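Local coordinates for protein catalase (Exiguobacterium oxidotolerans, PDB 2J2M) that breaks down hydrogen peroxide to water and oxygen, using an iron protoporphyrin IX held in a deep pocket, at residues A[58-63]-A[188-193]; A[114-119]-A[123-128]; A[201-206]-A[211-216]. All blocks are in the same frame, centred on the assembly; numbering follows the deposited sequence.

Interaction 1 (A[58-63]-A[188-193]); sequences RGFGAH and ASYRKM
Phe60 and Tyr190 carry this small buried contact. It joins strand 59-68 of the antiparallel catalase beta-barrel to the loop between helix 174-180 and strand 195-196. The apolar part is narrow. Phe60 CB meets one side of the tyrosine ring obliquely, 3.7 Å from Tyr190 CE2 and 3.8 Å from Tyr190 CD2. The two rings do not stack. In Phe60, CG stands opposite the backbone N (chi1 170°), which swings the ring away from Tyr190 and leaves CB as the touching atom. The Phe60 ring goes instead to Ser243 and Thr246 of helix 241-251. In Tyr190, CG lies opposite the carbonyl carbon instead (chi1 -62°). This sends its ring toward the strand, where it also touches Phe94 and Thr246.

The polar part is indirect. No polar bond joins the two segments. The phenol reaches along the strand toward its start, and Tyr190 OH lies 4.3 Å from Gly59 CA, in van der Waals range at most. Tyr190 OH is hydrogen-bonded to Glu105 OE2, so this buried hydroxyl is satisfied by a third part of the chain. Arg58 likewise spends its guanidinium on Ser103 and Asn240.

The backbones stay well apart, with the CA atoms of Phe60 and Tyr190 8.3 Å from each other. The long tyrosine side chain spans most of this gap. Its loop folds into a tight turn just at this residue. The turn is closed by Lys192 N, which donates to Ser189 O at 3.0 Å.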
loop_
_atom_site.group_PDB
_atom_site.type_symbol
_atom_site.label_atom_id
_atom_site.label_comp_id
_atom_site.label_asym_id
_atom_site.label_seq_id
_atom_site.Cartn_x
_atom_site.Cartn_y
_atom_site.Cartn_z
ATOM N N ARG A 58 10.618 18.911 -1.006
ATOM C CA ARG A 58 10.470 20.198 -0.289
ATOM C C ARG A 58 9.798 21.238 -1.193
ATOM O O ARG A 58 10.295 21.556 -2.267
ATOM C CB ARG A 58 11.828 20.687 0.234
ATOM C CG ARG A 58 11.851 22.137 0.685
ATOM C CD ARG A 58 10.912 22.398 1.893
ATOM N NE ARG A 58 11.634 22.709 3.124
ATOM C CZ ARG A 58 11.065 23.160 4.240
ATOM N NH1 ARG A 58 9.752 23.320 4.301
ATOM N NH2 ARG A 58 11.814 23.437 5.301
ATOM N N GLY A 59 8.654 21.749 -0.767
ATOM C CA GLY A 59 7.892 22.678 -1.592
ATOM C C GLY A 59 6.778 23.490 -0.933
ATOM O O GLY A 59 6.446 23.292 0.253
ATOM N N PHE A 60 6.186 24.383 -1.742
ATOM C CA PHE A 60 5.189 25.344 -1.307
ATOM C C PHE A 60 4.151 25.552 -2.398
ATOM O O PHE A 60 4.501 25.856 -3.544
ATOM C CB PHE A 60 5.830 26.711 -0.957
ATOM C CG PHE A 60 4.804 27.821 -0.735
ATOM C CD1 PHE A 60 4.229 28.016 0.523
ATOM C CD2 PHE A 60 4.381 28.636 -1.810
ATOM C CE1 PHE A 60 3.274 29.018 0.739
ATOM C CE2 PHE A 60 3.410 29.634 -1.627
ATOM C CZ PHE A 60 2.844 29.827 -0.341
ATOM N N GLY A 61 2.881 25.429 -2.030
ATOM C CA GLY A 61 1.786 25.562 -2.979
ATOM C C GLY A 61 0.773 26.631 -2.639
ATOM O O GLY A 61 0.477 26.882 -1.452
ATOM N N ALA A 62 0.246 27.265 -3.691
ATOM C CA ALA A 62 -0.828 28.264 -3.534
ATOM C C ALA A 62 -1.793 28.281 -4.694
ATOM O O ALA A 62 -1.464 27.826 -5.798
ATOM C CB ALA A 62 -0.261 29.654 -3.301
ATOM N N HIS A 63 -2.993 28.782 -4.421
ATOM C CA HIS A 63 -4.043 28.962 -5.416
ATOM C C HIS A 63 -3.983 30.341 -6.040
ATOM O O HIS A 63 -3.559 31.310 -5.401
ATOM C CB HIS A 63 -5.414 28.853 -4.771
ATOM C CG HIS A 63 -5.725 27.499 -4.244
ATOM N ND1 HIS A 63 -6.260 26.507 -5.030
ATOM C CD2 HIS A 63 -5.573 26.969 -3.012
ATOM C CE1 HIS A 63 -6.437 25.420 -4.302
ATOM N NE2 HIS A 63 -6.024 25.674 -3.073
ATOM N N ALA A 188 16.253 33.805 -3.878
ATOM C CA ALA A 188 15.968 34.397 -2.568
ATOM C C ALA A 188 14.582 33.986 -2.066
ATOM O O ALA A 188 14.324 33.919 -0.848
ATOM C CB ALA A 188 16.095 35.945 -2.619
ATOM N N SER A 189 13.678 33.774 -3.021
ATOM C CA SER A 189 12.468 33.026 -2.754
ATOM C C SER A 189 11.741 32.589 -4.025
ATOM O O SER A 189 12.090 32.970 -5.162
ATOM C CB SER A 189 11.521 33.782 -1.818
ATOM O OG SER A 189 11.168 35.014 -2.382
ATOM N N TYR A 190 10.722 31.773 -3.782
ATOM C CA TYR A 190 9.820 31.291 -4.804
ATOM C C TYR A 190 9.189 32.401 -5.651
ATOM O O TYR A 190 9.005 32.220 -6.861
ATOM C CB TYR A 190 8.758 30.410 -4.147
ATOM C CG TYR A 190 9.340 29.167 -3.478
ATOM C CD1 TYR A 190 10.383 28.467 -4.058
ATOM C CD2 TYR A 190 8.827 28.692 -2.267
ATOM C CE1 TYR A 190 10.916 27.322 -3.446
ATOM C CE2 TYR A 190 9.351 27.548 -1.656
ATOM C CZ TYR A 190 10.392 26.867 -2.259
ATOM O OH TYR A 190 10.909 25.746 -1.675
ATOM N N ARG A 191 8.887 33.545 -5.029
ATOM C CA ARG A 191 8.214 34.640 -5.721
ATOM C C ARG A 191 9.211 35.512 -6.488
ATOM O O ARG A 191 8.827 36.349 -7.330
ATOM C CB ARG A 191 7.354 35.465 -4.753
ATOM C CG ARG A 191 8.128 36.235 -3.711
ATOM C CD ARG A 191 7.278 36.537 -2.468
ATOM N NE ARG A 191 6.712 37.865 -2.568
ATOM C CZ ARG A 191 7.199 38.949 -1.973
ATOM N NH1 ARG A 191 8.252 38.874 -1.169
ATOM N NH2 ARG A 191 6.590 40.112 -2.160
ATOM N N LYS A 192 10.498 35.295 -6.218
ATOM C CA LYS A 192 11.543 36.064 -6.883
ATOM C C LYS A 192 12.391 35.216 -7.826
ATOM O O LYS A 192 13.612 35.346 -7.867
ATOM C CB LYS A 192 12.404 36.775 -5.851
ATOM C CG LYS A 192 11.594 37.724 -4.994
ATOM C CD LYS A 192 12.470 38.636 -4.158
ATOM C CE LYS A 192 11.583 39.459 -3.220
ATOM N NZ LYS A 192 12.426 40.231 -2.276
ATOM N N MET A 193 11.722 34.365 -8.589
ATOM C CA MET A 193 12.371 33.489 -9.551
ATOM C C MET A 193 11.520 33.345 -10.801
ATOM O O MET A 193 10.302 33.580 -10.791
ATOM C CB MET A 193 12.601 32.102 -8.945
ATOM C CG MET A 193 11.371 31.203 -8.953
ATOM S SD MET A 193 11.680 29.716 -8.000
ATOM C CE MET A 193 10.106 28.830 -8.230
#

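Interaction 2 (A[114-119]-A[123-128]); sequences SVKFYT and NWDFVG. With HEM (protoporphyrin IX containing Fe), chain E.
Lys116 NZ is gripped by several groups at once. It forms a salt bridge with Asp125 OD2 at 2.7 Å. It also donates to a water at 2.7 Å from NZ and to the backbone O of Gly314. The lysine chain runs beside Asp125 and bends at chi3 (-68°) and chi4 (-50°), which brings NZ round to the syn side of OD2, close to the carboxylate plane. The same water accepts from Asn123 ND2 at 2.8 Å. Asp125 OD1 has a second partner, Asn316 N. A methionine in place of Lys116 would probably leave this buried carboxylate without its charged mate and the water without one of its donors.

The sheet face that carries Val115, Phe117, Trp124 and Phe126 is apolar. Phe117 and Trp124 form an offset stack, planes 29° apart, with Trp124 CE3 over one phenylalanine face, 3.5 Å from Phe117 CD1. Phe126 CB comes to the edge of the Phe117 ring.

Two hydrogen-bonded pairs tie the backbones, Val115 with Phe126 and Phe117 with Trp124. Val115 N donates to Phe126 O at 2.7 Å. At the haem end, Val127 CG1 packs 3.8 Å from HEM C3A, and Ser114 OG lies 3.3 Å from HEM CBA, a propionate carbon on the same pyrrole. This is an antiparallel beta hairpin of the catalase barrel whose open end forms part of the haem pocket wall.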
loop_
_atom_site.group_PDB
_atom_site.type_symbol
_atom_site.label_atom_id
_atom_site.label_comp_id
_atom_site.label_asym_id
_atom_site.label_seq_id
_atom_site.Cartn_x
_atom_site.Cartn_y
_atom_site.Cartn_z
ATOM N N SER A 114 5.649 24.563 -10.836
ATOM C CA SER A 114 4.553 23.731 -11.322
ATOM C C SER A 114 3.208 24.472 -11.219
ATOM O O SER A 114 2.873 25.044 -10.171
ATOM C CB SER A 114 4.489 22.392 -10.540
ATOM O OG SER A 114 5.671 21.618 -10.698
ATOM N N VAL A 115 2.439 24.429 -12.303
ATOM C CA VAL A 115 1.125 25.086 -12.377
ATOM C C VAL A 115 0.075 24.175 -13.038
ATOM O O VAL A 115 0.213 23.787 -14.202
ATOM C CB VAL A 115 1.198 26.458 -13.096
ATOM C CG1 VAL A 115 -0.193 27.106 -13.180
ATOM C CG2 VAL A 115 2.144 27.377 -12.364
ATOM N N LYS A 116 -0.953 23.832 -12.257
ATOM C CA LYS A 116 -2.119 23.064 -12.718
ATOM C C LYS A 116 -3.230 24.039 -13.114
ATOM O O LYS A 116 -3.667 24.870 -12.290
ATOM C CB LYS A 116 -2.630 22.122 -11.603
ATOM C CG LYS A 116 -3.837 21.228 -11.987
ATOM C CD LYS A 116 -4.261 20.222 -10.876
ATOM C CE LYS A 116 -3.229 19.125 -10.619
ATOM N NZ LYS A 116 -2.792 18.447 -11.873
ATOM N N PHE A 117 -3.665 23.935 -14.371
ATOM C CA PHE A 117 -4.702 24.806 -14.951
ATOM C C PHE A 117 -5.943 23.975 -15.050
ATOM O O PHE A 117 -5.950 22.972 -15.750
ATOM C CB PHE A 117 -4.343 25.264 -16.370
ATOM C CG PHE A 117 -3.164 26.187 -16.445
ATOM C CD1 PHE A 117 -1.874 25.728 -16.162
ATOM C CD2 PHE A 117 -3.335 27.515 -16.848
ATOM C CE1 PHE A 117 -0.763 26.606 -16.276
ATOM C CE2 PHE A 117 -2.260 28.383 -16.953
ATOM C CZ PHE A 117 -0.967 27.930 -16.655
ATOM N N TYR A 118 -6.991 24.388 -14.347
ATOM C CA TYR A 118 -8.244 23.662 -14.359
ATOM C C TYR A 118 -9.081 24.271 -15.433
ATOM O O TYR A 118 -9.856 25.168 -15.184
ATOM C CB TYR A 118 -8.940 23.760 -13.015
ATOM C CG TYR A 118 -8.119 23.280 -11.823
ATOM C CD1 TYR A 118 -7.270 24.157 -11.137
ATOM C CD2 TYR A 118 -8.219 21.962 -11.358
ATOM C CE1 TYR A 118 -6.529 23.735 -10.018
ATOM C CE2 TYR A 118 -7.520 21.541 -10.234
ATOM C CZ TYR A 118 -6.662 22.428 -9.575
ATOM O OH TYR A 118 -5.945 22.013 -8.460
ATOM N N THR A 119 -8.886 23.763 -16.642
ATOM C CA THR A 119 -9.479 24.275 -17.884
ATOM C C THR A 119 -10.869 23.685 -18.219
ATOM O O THR A 119 -11.209 22.601 -17.764
ATOM C CB THR A 119 -8.490 23.930 -19.027
ATOM O OG1 THR A 119 -7.492 24.959 -19.125
ATOM C CG2 THR A 119 -9.174 23.743 -20.338
ATOM N N ASN A 123 -7.544 19.325 -17.369
ATOM C CA ASN A 123 -6.355 19.882 -16.709
ATOM C C ASN A 123 -5.139 19.889 -17.642
ATOM O O ASN A 123 -4.878 18.897 -18.357
ATOM C CB ASN A 123 -6.018 19.145 -15.396
ATOM C CG ASN A 123 -7.076 19.362 -14.293
ATOM O OD1 ASN A 123 -8.070 20.089 -14.489
ATOM N ND2 ASN A 123 -6.874 18.706 -13.137
ATOM N N TRP A 124 -4.415 21.014 -17.621
ATOM C CA TRP A 124 -3.100 21.118 -18.200
ATOM C C TRP A 124 -2.088 21.372 -17.108
ATOM O O TRP A 124 -2.202 22.359 -16.345
ATOM C CB TRP A 124 -3.033 22.286 -19.182
ATOM C CG TRP A 124 -1.609 22.622 -19.626
ATOM C CD1 TRP A 124 -0.622 21.744 -19.970
ATOM C CD2 TRP A 124 -1.056 23.923 -19.799
ATOM N NE1 TRP A 124 0.524 22.413 -20.314
ATOM C CE2 TRP A 124 0.284 23.755 -20.229
ATOM C CE3 TRP A 124 -1.560 25.221 -19.640
ATOM C CZ2 TRP A 124 1.126 24.829 -20.483
ATOM C CZ3 TRP A 124 -0.710 26.293 -19.897
ATOM C CH2 TRP A 124 0.614 26.086 -20.313
ATOM N N ASP A 125 -1.066 20.534 -17.026
ATOM C CA ASP A 125 -0.017 20.817 -16.058
ATOM C C ASP A 125 1.183 21.434 -16.744
ATOM O O ASP A 125 1.711 20.834 -17.682
ATOM C CB ASP A 125 0.409 19.544 -15.321
ATOM C CG ASP A 125 -0.689 18.970 -14.448
ATOM O OD1 ASP A 125 -0.683 17.737 -14.272
ATOM O OD2 ASP A 125 -1.543 19.733 -13.928
ATOM N N PHE A 126 1.568 22.635 -16.311
ATOM C CA PHE A 126 2.912 23.150 -16.557
ATOM C C PHE A 126 3.847 22.657 -15.440
ATOM O O PHE A 126 3.583 22.880 -14.263
ATOM C CB PHE A 126 2.956 24.697 -16.663
ATOM C CG PHE A 126 4.366 25.261 -16.803
ATOM C CD1 PHE A 126 5.166 25.495 -15.670
ATOM C CD2 PHE A 126 4.909 25.522 -18.063
ATOM C CE1 PHE A 126 6.485 26.015 -15.795
ATOM C CE2 PHE A 126 6.221 26.043 -18.210
ATOM C CZ PHE A 126 7.016 26.281 -17.076
ATOM N N VAL A 127 4.917 21.958 -15.805
ATOM C CA VAL A 127 5.844 21.417 -14.797
ATOM C C VAL A 127 7.260 21.731 -15.275
ATOM O O VAL A 127 7.833 21.010 -16.089
ATOM C CB VAL A 127 5.607 19.884 -14.558
ATOM C CG1 VAL A 127 6.522 19.330 -13.451
ATOM C CG2 VAL A 127 4.134 19.622 -14.227
ATOM N N GLY A 128 7.784 22.868 -14.829
ATOM C CA GLY A 128 9.105 23.319 -15.227
ATOM C C GLY A 128 10.014 23.605 -14.033
ATOM O O GLY A 128 9.662 23.306 -12.899
HETATM C CHA HEM E . 9.074 16.014 -9.727
HETATM C CHB HEM E . 10.836 19.375 -12.797
HETATM C CHC HEM E . 13.090 15.878 -15.239
HETATM C CHD HEM E . 10.815 12.513 -12.641
HETATM C C1A HEM E . 9.312 17.230 -10.362
HETATM C C2A HEM E . 8.758 18.536 -10.009
HETATM C C3A HEM E . 9.251 19.464 -10.863
HETATM C C4A HEM E . 10.132 18.784 -11.776
HETATM C CMA HEM E . 8.963 20.984 -10.905
HETATM C CAA HEM E . 7.783 18.771 -8.826
HETATM C CBA HEM E . 6.309 18.699 -9.231
HETATM C CGA HEM E . 5.504 19.011 -7.990
HETATM O O1A HEM E . 4.809 18.106 -7.456
HETATM O O2A HEM E . 5.581 20.176 -7.513
HETATM C C1B HEM E . 11.550 18.726 -13.769
HETATM C C2B HEM E . 12.074 19.305 -14.996
HETATM C C3B HEM E . 12.694 18.323 -15.648
HETATM C C4B HEM E . 12.581 17.111 -14.874
HETATM C CMB HEM E . 11.902 20.772 -15.483
HETATM C CAB HEM E . 13.377 18.398 -17.024
HETATM C CBB HEM E . 14.138 19.431 -17.372
HETATM C C1C HEM E . 12.621 14.655 -14.838
HETATM C C2C HEM E . 12.853 13.376 -15.479
HETATM C C3C HEM E . 12.199 12.456 -14.742
HETATM C C4C HEM E . 11.555 13.122 -13.623
HETATM C CMC HEM E . 13.660 13.123 -16.787
HETATM C CAC HEM E . 12.138 10.927 -14.969
HETATM C CBC HEM E . 11.354 10.388 -15.911
HETATM C C1D HEM E . 10.154 13.104 -11.587
HETATM C C2D HEM E . 9.398 12.390 -10.577
HETATM C C3D HEM E . 8.841 13.487 -9.671
HETATM C C4D HEM E . 9.321 14.750 -10.223
HETATM C CMD HEM E . 9.165 10.844 -10.483
HETATM C CAD HEM E . 7.944 13.307 -8.433
HETATM C CBD HEM E . 6.521 13.690 -8.844
HETATM C CGD HEM E . 5.487 13.257 -7.821
HETATM O O1D HEM E . 5.781 12.475 -6.857
HETATM O O2D HEM E . 4.328 13.693 -7.990
HETATM N NA HEM E . 10.139 17.437 -11.452
HETATM N NB HEM E . 11.881 17.389 -13.723
HETATM N NC HEM E . 11.826 14.460 -13.721
HETATM N ND HEM E . 10.074 14.467 -11.348
HETATM FE FE HEM E . 10.727 15.913 -12.723
HETATM O O HOH W 1 -4.829 16.901 -12.774
HETATM O O HOH W 2 -10.366 20.713 -15.879
#

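Interaction 3 (A[201-206]-A[211-216]); sequences FKWVNA and VYIKLR
Trp203 and Ile213 make the tight half of this contact. The isoleucine crosses the indole at about a right angle and lies over one of its faces. Ile213 CG1 makes a CH-pi contact with the five-membered ring of Trp203, 3.6 Å from its centroid and 8° off the ring normal. Ile213 CD1 extends the cover, 3.6 Å from Trp203 NE1, and Ile213 CG2 sits near the Trp203 CG end. The first torsion of Ile213 (chi1 73°) puts CG1 in the crowded position between backbone N and carbonyl carbon, and this is what lays it over the ring. Farther along the indole, Leu215 CD1 touches Trp203 CZ2 at 3.9 Å. Val262 and Met324, on neighbouring strands, also pack against the tryptophan.

The two segments are the arms of an antiparallel beta hairpin in the large catalase sheet. Phe201 with Ile213 and Trp203 with Val211 are its hydrogen-bonded pairs. Phe201 N donates to Ile213 O at 2.8 Å. The return bond, from Ile213 N to Phe201 O, is as short, but its donor stands above the carbonyl plane. The axes of the short strand segments run at 124° to each other, far from a flat antiparallel pair.

Packing is looser at Phe201, a partly exposed residue. Its ring leads away from the other strand, and the side-chain touch is left to Phe201 CB, 4.1 Å from Ile213 CG1. Between the two segments, the face with Lys202 and Tyr212 is also in lighter contact, though both residues are buried. These two side chains run alongside each other, pointing the same way, with Lys202 CE 3.8 Å from Tyr212 OH. Both polar ends reach Glu328: Lys202 NZ, also hydrogen-bonded to Gln403 OE1, forms a salt bridge with Glu328 OE2, and Tyr212 OH is hydrogen-bonded to Glu328 OE1.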
loop_
_atom_site.group_PDB
_atom_site.type_symbol
_atom_site.label_atom_id
_atom_site.label_comp_id
_atom_site.label_asym_id
_atom_site.label_seq_id
_atom_site.Cartn_x
_atom_site.Cartn_y
_atom_site.Cartn_z
ATOM N N PHE A 201 7.475 21.888 -26.559
ATOM C CA PHE A 201 6.249 21.120 -26.741
ATOM C C PHE A 201 5.716 21.411 -28.131
ATOM O O PHE A 201 6.345 22.175 -28.915
ATOM C CB PHE A 201 5.210 21.499 -25.677
ATOM C CG PHE A 201 5.551 21.001 -24.310
ATOM C CD1 PHE A 201 4.968 19.854 -23.815
ATOM C CD2 PHE A 201 6.503 21.649 -23.530
ATOM C CE1 PHE A 201 5.303 19.368 -22.552
ATOM C CE2 PHE A 201 6.837 21.158 -22.274
ATOM C CZ PHE A 201 6.228 20.015 -21.800
ATOM N N LYS A 202 4.582 20.787 -28.457
ATOM C CA LYS A 202 3.903 21.058 -29.718
ATOM C C LYS A 202 2.562 21.719 -29.440
ATOM O O LYS A 202 1.789 21.268 -28.581
ATOM C CB LYS A 202 3.688 19.766 -30.512
ATOM C CG LYS A 202 4.955 19.198 -31.146
ATOM C CD LYS A 202 4.728 17.782 -31.678
ATOM C CE LYS A 202 5.826 17.423 -32.692
ATOM N NZ LYS A 202 5.636 16.145 -33.429
ATOM N N TRP A 203 2.290 22.800 -30.162
ATOM C CA TRP A 203 0.967 23.388 -30.174
ATOM C C TRP A 203 0.446 23.238 -31.595
ATOM O O TRP A 203 1.170 23.516 -32.573
ATOM C CB TRP A 203 1.045 24.849 -29.782
ATOM C CG TRP A 203 1.177 25.115 -28.294
ATOM C CD1 TRP A 203 1.383 24.198 -27.291
ATOM C CD2 TRP A 203 1.137 26.401 -27.656
ATOM N NE1 TRP A 203 1.454 24.830 -26.077
ATOM C CE2 TRP A 203 1.304 26.182 -26.267
ATOM C CE3 TRP A 203 0.942 27.714 -28.122
ATOM C CZ2 TRP A 203 1.286 27.237 -25.330
ATOM C CZ3 TRP A 203 0.951 28.754 -27.202
ATOM C CH2 TRP A 203 1.126 28.513 -25.820
ATOM N N VAL A 204 -0.790 22.759 -31.700
ATOM C CA VAL A 204 -1.464 22.511 -32.960
ATOM C C VAL A 204 -2.677 23.440 -32.985
ATOM O O VAL A 204 -3.411 23.511 -31.985
ATOM C CB VAL A 204 -1.965 21.055 -33.017
ATOM C CG1 VAL A 204 -2.594 20.740 -34.368
ATOM C CG2 VAL A 204 -0.831 20.062 -32.698
ATOM N N ASN A 205 -2.884 24.161 -34.098
ATOM C CA ASN A 205 -4.086 25.009 -34.235
ATOM C C ASN A 205 -5.265 24.281 -34.858
ATOM O O ASN A 205 -5.193 23.059 -35.126
ATOM C CB ASN A 205 -3.814 26.377 -34.922
ATOM C CG ASN A 205 -3.337 26.241 -36.364
ATOM O OD1 ASN A 205 -3.671 25.284 -37.068
ATOM N ND2 ASN A 205 -2.535 27.195 -36.794
ATOM N N ALA A 206 -6.348 25.040 -35.071
ATOM C CA ALA A 206 -7.637 24.496 -35.494
ATOM C C ALA A 206 -7.557 23.852 -36.869
ATOM O O ALA A 206 -8.377 22.998 -37.211
ATOM C CB ALA A 206 -8.692 25.569 -35.482
ATOM N N VAL A 211 3.361 23.910 -34.388
ATOM C CA VAL A 211 4.650 24.572 -34.129
ATOM C C VAL A 211 5.281 24.015 -32.842
ATOM O O VAL A 211 4.563 23.533 -31.955
ATOM C CB VAL A 211 4.506 26.137 -34.019
ATOM C CG1 VAL A 211 4.114 26.763 -35.371
ATOM C CG2 VAL A 211 3.468 26.527 -32.936
ATOM N N TYR A 212 6.607 24.080 -32.751
ATOM C CA TYR A 212 7.335 23.863 -31.492
ATOM C C TYR A 212 7.342 25.101 -30.604
ATOM O O TYR A 212 7.648 26.208 -31.052
ATOM C CB TYR A 212 8.794 23.451 -31.743
ATOM C CG TYR A 212 8.954 22.056 -32.308
ATOM C CD1 TYR A 212 8.772 20.925 -31.493
ATOM C CD2 TYR A 212 9.295 21.867 -33.645
ATOM C CE1 TYR A 212 8.926 19.649 -31.994
ATOM C CE2 TYR A 212 9.446 20.584 -34.171
ATOM C CZ TYR A 212 9.256 19.478 -33.334
ATOM O OH TYR A 212 9.408 18.213 -33.838
ATOM N N ILE A 213 7.049 24.894 -29.323
ATOM C CA ILE A 213 6.955 26.018 -28.396
ATOM C C ILE A 213 7.747 25.755 -27.117
ATOM O O ILE A 213 7.836 24.614 -26.656
ATOM C CB ILE A 213 5.469 26.377 -28.054
ATOM C CG1 ILE A 213 4.856 25.316 -27.134
ATOM C CG2 ILE A 213 4.625 26.545 -29.328
ATOM C CD1 ILE A 213 4.873 25.701 -25.681
ATOM N N LYS A 214 8.324 26.829 -26.580
ATOM C CA LYS A 214 8.929 26.856 -25.251
ATOM C C LYS A 214 8.067 27.843 -24.431
ATOM O O LYS A 214 7.475 28.804 -24.990
ATOM C CB LYS A 214 10.369 27.367 -25.354
ATOM C CG LYS A 214 11.470 26.563 -24.643
ATOM C CD LYS A 214 11.766 25.280 -25.370
ATOM C CE LYS A 214 13.238 25.084 -25.685
ATOM N NZ LYS A 214 14.234 24.860 -24.596
ATOM N N LEU A 215 7.992 27.596 -23.119
ATOM C CA LEU A 215 7.187 28.413 -22.224
ATOM C C LEU A 215 8.070 29.087 -21.208
ATOM O O LEU A 215 9.034 28.496 -20.738
ATOM C CB LEU A 215 6.128 27.567 -21.539
ATOM C CG LEU A 215 4.651 27.608 -21.958
ATOM C CD1 LEU A 215 4.287 28.541 -23.130
ATOM C CD2 LEU A 215 4.091 26.187 -22.167
ATOM N N ARG A 216 7.688 30.302 -20.833
ATOM C CA ARG A 216 8.544 31.233 -20.116
ATOM C C ARG A 216 7.737 32.025 -19.066
ATOM O O ARG A 216 6.788 32.730 -19.421
ATOM C CB ARG A 216 9.148 32.211 -21.147
ATOM C CG ARG A 216 10.663 32.138 -21.347
ATOM C CD ARG A 216 11.210 30.949 -22.140
ATOM N NE ARG A 216 12.483 30.683 -21.489
ATOM C CZ ARG A 216 13.672 30.484 -22.039
ATOM N NH1 ARG A 216 13.853 30.377 -23.340
ATOM N NH2 ARG A 216 14.689 30.313 -21.228
#

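All three contacts involve strands of the same antiparallel sheet, and all are mainly buried. The centres of interactions 1 and 2 lie about 12 and 11 Å from the centre of the chain. That of interaction 3 lies about 19 Å out; interactions 2 and 3 each include one partly exposed residue among those that touch. Interactions 2 and 3 are hairpins held by backbone bonds. Interaction 1 instead brings a distant loop to a strand through side-chain packing, and interaction 2 is nested within the loop it closes. Interaction 2 adds a salt bridge within the hairpin and reaches the haem. The hairpins touch directly: Leu215 CB meets Phe126 CE2 at 3.7 Å. Interaction 1 touches neither.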